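Local structure of OLD nuclease (6P74) at residues A[200-203]-A[204-208]. The protein degrades linear and supercoiled double-stranded DNA in the 5'-to-3' direction, nicks circular DNA, and has a DNA-stimulated ATPase activity. Sequence-based numbering, arbitrary orientation.
Sequences AKQM and LGFLG
Met203 and Phe206, three residues apart where helix 187-205 runs out into a turn, lie side by side and point the same way. The methyl end of the methionine does the touching: Met203 CE rests 3.7 Å from Phe206 CE2, while the sulfur sits obliquely to the ring, Met203 SD being 5.5 Å from the Phe206 centroid. This is a Met-aromatic contact made mainly through the methyl. Turns about the CB-CG bond (-51°) and the CG-SD bond (88°) bend the methionine chain and bring CE to the CE2 side of the ring. The phenyl also lies against the backbone, with Gln202 O over one face, offset toward the rim, and 3.6 Å from Phe206 CD2. Leu204 leans back on the preceding turn, where its CG is 3.3 Å from Ala200 O. That same oxygen accepts the Leu204 amide (N to O 2.9 Å), and Lys201 O takes the Gly205 N in a further i to i+4 bond of 2.8 Å. The helical bonding then slackens: Phe206 N reaches Gln202 O only weakly, at 3.5 Å. A type I turn from Gly205 to Gly208 follows, and Gly208, with positive phi, leaves the helical conformation. The contact lies at the C-terminal end of helix 187-205, in what is inferred to be the dimerization domain, away from the ATP and metal sites. Here the end of the helix and the turn after it pack on the second subunit of the homodimer: Met203 meets Tyr289, Leu204 meets Ala254 and Phe206 meets Gln285 of that subunit, residues carried by its helices 246-266 and 284-299.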
loop_
_atom_site.group_PDB
_atom_site.type_symbol
_atom_site.label_atom_id
_atom_site.label_comp_id
_atom_site.label_asym_id
_atom_site.label_seq_id
_atom_site.Cartn_x
_atom_site.Cartn_y
_atom_site.Cartn_z
ATOM N N ALA A 200 5.361 -14.508 25.465
ATOM C CA ALA A 200 6.266 -13.601 24.770
ATOM C C ALA A 200 7.698 -13.714 25.292
ATOM O O ALA A 200 8.655 -13.684 24.508
ATOM C CB ALA A 200 5.766 -12.164 24.892
ATOM N N LYS A 201 7.869 -13.838 26.611
ATOM C CA LYS A 201 9.225 -13.892 27.152
ATOM C C LYS A 201 9.914 -15.185 26.756
ATOM O O LYS A 201 11.119 -15.193 26.490
ATOM C CB LYS A 201 9.217 -13.733 28.670
ATOM C CG LYS A 201 9.157 -12.287 29.142
ATOM C CD LYS A 201 9.334 -12.224 30.650
ATOM C CE LYS A 201 9.095 -10.820 31.186
ATOM N NZ LYS A 201 9.323 -10.783 32.663
ATOM N N GLN A 202 9.163 -16.285 26.703
ATOM C CA GLN A 202 9.727 -17.540 26.228
ATOM C C GLN A 202 10.117 -17.444 24.751
ATOM O O GLN A 202 11.198 -17.893 24.356
ATOM C CB GLN A 202 8.726 -18.672 26.472
ATOM C CG GLN A 202 9.196 -20.039 26.020
ATOM C CD GLN A 202 8.097 -21.083 26.077
ATOM O OE1 GLN A 202 6.927 -20.760 26.300
ATOM N NE2 GLN A 202 8.465 -22.344 25.869
ATOM N N MET A 203 9.257 -16.850 23.919
ATOM C CA MET A 203 9.638 -16.637 22.528
ATOM C C MET A 203 10.902 -15.791 22.432
ATOM O O MET A 203 11.736 -16.014 21.552
ATOM C CB MET A 203 8.510 -15.968 21.740
ATOM C CG MET A 203 7.191 -16.707 21.712
ATOM S SD MET A 203 7.259 -18.449 21.232
ATOM C CE MET A 203 7.555 -19.232 22.799
ATOM N N LEU A 204 11.047 -14.793 23.307
ATOM C CA LEU A 204 12.217 -13.923 23.262
ATOM C C LEU A 204 13.441 -14.624 23.800
ATOM O O LEU A 204 14.561 -14.325 23.370
ATOM C CB LEU A 204 11.976 -12.633 24.051
ATOM C CG LEU A 204 11.031 -11.647 23.353
ATOM C CD1 LEU A 204 10.824 -10.405 24.200
ATOM C CD2 LEU A 204 11.547 -11.280 21.959
ATOM N N GLY A 205 13.240 -15.565 24.717
ATOM C CA GLY A 205 14.355 -16.287 25.288
ATOM C C GLY A 205 15.131 -17.088 24.263
ATOM O O GLY A 205 16.337 -17.294 24.421
ATOM N N PHE A 206 14.450 -17.557 23.203
ATOM C CA PHE A 206 15.131 -18.304 22.147
ATOM C C PHE A 206 16.196 -17.470 21.444
ATOM O O PHE A 206 17.100 -18.035 20.818
ATOM C CB PHE A 206 14.136 -18.809 21.103
ATOM C CG PHE A 206 13.119 -19.777 21.634
ATOM C CD1 PHE A 206 13.487 -20.803 22.488
ATOM C CD2 PHE A 206 11.770 -19.664 21.253
ATOM C CE1 PHE A 206 12.528 -21.707 22.974
ATOM C CE2 PHE A 206 10.817 -20.558 21.715
ATOM C CZ PHE A 206 11.192 -21.579 22.589
ATOM N N LEU A 207 16.107 -16.140 21.521
ATOM C CA LEU A 207 17.140 -15.281 20.956
ATOM C C LEU A 207 18.451 -15.332 21.734
ATOM O O LEU A 207 19.458 -14.808 21.242
ATOM C CB LEU A 207 16.622 -13.851 20.880
ATOM C CG LEU A 207 15.456 -13.688 19.901
ATOM C CD1 LEU A 207 14.851 -12.292 20.020
ATOM C CD2 LEU A 207 15.913 -13.974 18.460
ATOM N N GLY A 208 18.473 -15.960 22.914
ATOM C CA GLY A 208 19.684 -16.109 23.696
ATOM C C GLY A 208 20.068 -14.902 24.518
ATOM O O GLY A 208 20.763 -15.057 25.529
#